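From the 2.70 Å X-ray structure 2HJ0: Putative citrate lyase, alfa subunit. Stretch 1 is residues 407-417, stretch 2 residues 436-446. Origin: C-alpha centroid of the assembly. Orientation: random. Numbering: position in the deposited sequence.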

# COMPACT_ATOMS: atom_id res chain seq x y z
N ALA A 407 12.02 -18.85 10.35
CA ALA A 407 11.89 -20.21 9.82
C ALA A 407 11.76 -21.28 10.91
O ALA A 407 12.36 -21.17 11.97
N LYS A 408 10.95 -22.29 10.63
CA LYS A 408 10.73 -23.38 11.56
C LYS A 408 12.04 -24.12 11.68
O LYS A 408 12.39 -24.62 12.73
N MSE A 409 12.75 -24.22 10.56
CA MSE A 409 14.03 -24.91 10.57
C MSE A 409 15.04 -24.21 9.67
O MSE A 409 14.88 -24.17 8.44
N SER A 410 16.08 -23.68 10.29
CA SER A 410 17.13 -22.97 9.59
C SER A 410 18.32 -23.84 9.22
O SER A 410 18.92 -24.49 10.08
N LEU A 411 18.66 -23.85 7.94
CA LEU A 411 19.81 -24.62 7.47
C LEU A 411 20.91 -23.67 7.04
O LEU A 411 20.67 -22.73 6.29
N VAL A 412 22.11 -23.90 7.54
CA VAL A 412 23.25 -23.09 7.15
C VAL A 412 24.24 -24.06 6.49
O VAL A 412 24.93 -24.84 7.17
N ILE A 413 24.28 -24.04 5.17
CA ILE A 413 25.19 -24.92 4.45
C ILE A 413 26.39 -24.15 3.93
O ILE A 413 26.28 -23.00 3.54
N SER A 414 27.54 -24.81 3.95
CA SER A 414 28.79 -24.21 3.49
C SER A 414 29.98 -25.17 3.54
O SER A 414 30.16 -25.92 4.51
N PRO A 415 30.84 -25.13 2.51
CA PRO A 415 32.01 -26.02 2.49
C PRO A 415 32.78 -25.94 3.79
O PRO A 415 32.77 -24.92 4.47
N LEU A 416 33.44 -27.04 4.13
CA LEU A 416 34.22 -27.13 5.35
C LEU A 416 35.32 -26.08 5.34
O LEU A 416 35.62 -25.47 6.37
N VAL A 417 35.93 -25.87 4.18
CA VAL A 417 37.00 -24.90 4.04
C VAL A 417 36.98 -24.25 2.66
O VAL A 417 36.52 -24.84 1.69
N THR A 436 21.46 -19.57 18.26
CA THR A 436 20.13 -19.94 18.69
C THR A 436 19.10 -19.90 17.56
O THR A 436 17.97 -20.34 17.74
N SER A 437 19.49 -19.37 16.40
CA SER A 437 18.62 -19.28 15.22
C SER A 437 19.02 -20.30 14.16
O SER A 437 18.31 -20.51 13.18
N VAL A 438 20.18 -20.91 14.35
CA VAL A 438 20.68 -21.90 13.41
C VAL A 438 20.32 -23.28 13.94
O VAL A 438 20.73 -23.66 15.03
N ASP A 439 19.55 -24.01 13.15
CA ASP A 439 19.10 -25.34 13.54
C ASP A 439 19.98 -26.47 13.04
O ASP A 439 20.37 -27.35 13.81
N VAL A 440 20.29 -26.44 11.75
CA VAL A 440 21.10 -27.49 11.16
C VAL A 440 22.16 -26.92 10.25
O VAL A 440 21.88 -26.04 9.43
N VAL A 441 23.36 -27.44 10.39
CA VAL A 441 24.48 -27.01 9.57
C VAL A 441 24.83 -28.16 8.63
O VAL A 441 24.90 -29.31 9.04
N VAL A 442 25.04 -27.84 7.35
CA VAL A 442 25.37 -28.86 6.36
C VAL A 442 26.71 -28.57 5.67
O VAL A 442 26.94 -27.46 5.20
N THR A 443 27.58 -29.58 5.62
CA THR A 443 28.89 -29.47 4.99
C THR A 443 29.10 -30.66 4.06
O THR A 443 28.19 -31.47 3.88
N GLU A 444 30.29 -30.79 3.48
CA GLU A 444 30.52 -31.93 2.59
C GLU A 444 30.91 -33.17 3.38
O GLU A 444 31.00 -34.28 2.84
N VAL A 445 31.08 -32.98 4.68
CA VAL A 445 31.47 -34.06 5.57
C VAL A 445 30.27 -34.57 6.35
O VAL A 445 30.32 -35.63 6.97
N GLY A 446 29.17 -33.82 6.29
CA GLY A 446 27.98 -34.24 7.00
C GLY A 446 27.15 -33.11 7.56
O GLY A 446 27.36 -31.94 7.25

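Stretch 2 enters the contact from a 3-10 turn, where T436 lies out of reach and S437 contributes its backbone: S437 O sits 3.1 Å from S410 CB. V438, in the t rotamer, brings CG1 to 3.5 Å from V412 CG2, a snug contact between two branched residues.

D439 points toward stretch 1 and acts as a polar clamp. With chi1 m, its OD2 accepts a hydrogen bond from S410 N at 2.6 Å, nearly linear at 171°, while D439 N donates to S410 O at 3.2 Å. A short side chain ending in an acceptor thus satisfies a buried amide at the start of the parallel pairing; OD1 is satisfied elsewhere in the structure.

The strand proper follows, and its β-branched valines suit extended backbone. V440 (t) shares a sheet face with L411 and V442; its CB lies 3.9 Å from L411 CD1, and the leucine's chi1 of -101° falls between wells. V441 (t) turns to the other face with V412, meeting V412 CB through CG2 at 4.4 Å. V442 (t) returns to the first face, where its CB packs 3.3 Å from I413 CG2 and its CG2 4.2 Å from L411 CD2.

T443 (chi1 p) offers a methyl for the contact and a hydroxyl for the turn: CG2 lies 4.3 Å from L416 CD1, while OG1 donates to G446 O at 3.0 Å and accepts from V445 N at 3.1 Å. E444 (chi1 p, chi2 m) leaves the backbone sideways but is long enough for its end to reach L416, whose N donates to E444 OE2 at 2.8 Å; E444 OE1 accepts from water 1 at 2.7 Å, and that water accepts from V417 N at 2.8 Å. Apolar V445 (t) meets another apolar side chain, its CG2 3.5 Å from L416 CD2. At G446, phi/psi of 146/-168 would jam a CB against V445 O, which calls for glycine.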

# COMPACT_ATOMS: atom_id res chain seq x y z
CB ALA A 407 13.07 -20.51 8.92
CB LYS A 408 9.71 -24.37 11.02
CG LYS A 408 8.33 -23.83 10.72
CD LYS A 408 7.56 -23.50 11.97
CE LYS A 408 6.09 -23.36 11.64
NZ LYS A 408 5.84 -22.33 10.58
CB MSE A 409 13.85 -26.36 10.13
CG MSE A 409 15.14 -27.14 10.05
SE MSE A 409 14.78 -28.97 9.53
CE MSE A 409 14.50 -28.70 7.66
CB SER A 410 17.63 -21.80 10.44
OG SER A 410 16.71 -20.73 10.39
CB LEU A 411 19.44 -25.50 6.28
CG LEU A 411 19.21 -26.97 6.60
CD1 LEU A 411 17.99 -27.08 7.51
CD2 LEU A 411 18.99 -27.75 5.31
CB VAL A 412 23.92 -22.39 8.38
CG1 VAL A 412 25.21 -21.71 7.96
CG2 VAL A 412 22.97 -21.35 8.97
CB ILE A 413 24.48 -25.62 3.27
CG1 ILE A 413 24.20 -24.62 2.15
CG2 ILE A 413 23.17 -26.23 3.74
CD1 ILE A 413 23.63 -25.28 0.92
CB SER A 414 29.14 -22.97 4.30
OG SER A 414 30.45 -22.57 3.97
CB PRO A 415 32.80 -25.54 1.29
CG PRO A 415 32.44 -24.11 1.20
CD PRO A 415 30.96 -24.12 1.45
CB LEU A 416 34.81 -28.53 5.44
CG LEU A 416 35.20 -29.02 6.83
CD1 LEU A 416 33.98 -28.98 7.75
CD2 LEU A 416 35.75 -30.43 6.73
CB VAL A 417 38.37 -25.59 4.26
CG1 VAL A 417 39.50 -24.65 3.92
CG2 VAL A 417 38.50 -26.03 5.71
CB THR A 436 19.66 -19.01 19.78
OG1 THR A 436 19.91 -17.67 19.37
CG2 THR A 436 20.41 -19.30 21.06
CB SER A 437 18.68 -17.88 14.59
OG SER A 437 17.88 -16.94 15.28
CB VAL A 438 22.19 -21.76 13.23
CG1 VAL A 438 22.68 -22.76 12.20
CG2 VAL A 438 22.52 -20.33 12.80
CB ASP A 439 17.67 -25.56 13.06
CG ASP A 439 16.70 -24.59 13.68
OD1 ASP A 439 16.63 -24.55 14.93
OD2 ASP A 439 16.01 -23.85 12.93
CB VAL A 440 20.25 -28.46 10.33
CG1 VAL A 440 21.13 -29.60 9.82
CG2 VAL A 440 19.08 -28.98 11.15
CB VAL A 441 25.70 -26.65 10.47
CG1 VAL A 441 26.95 -26.47 9.63
CG2 VAL A 441 25.41 -25.38 11.24
CB VAL A 442 24.26 -28.95 5.28
CG1 VAL A 442 24.57 -30.06 4.29
CG2 VAL A 442 22.91 -29.18 5.94
CB THR A 443 30.01 -29.48 6.04
OG1 THR A 443 30.10 -30.79 6.63
CG2 THR A 443 29.74 -28.46 7.12
CB GLU A 444 31.58 -31.60 1.53
CG GLU A 444 33.02 -31.55 2.01
CD GLU A 444 33.40 -30.26 2.74
OE1 GLU A 444 34.60 -29.96 2.81
OE2 GLU A 444 32.50 -29.56 3.24
CB VAL A 445 32.54 -33.57 6.53
CG1 VAL A 445 33.00 -34.69 7.44
CG2 VAL A 445 33.71 -33.03 5.73
O HOH W 1 35.88 -27.69 2.02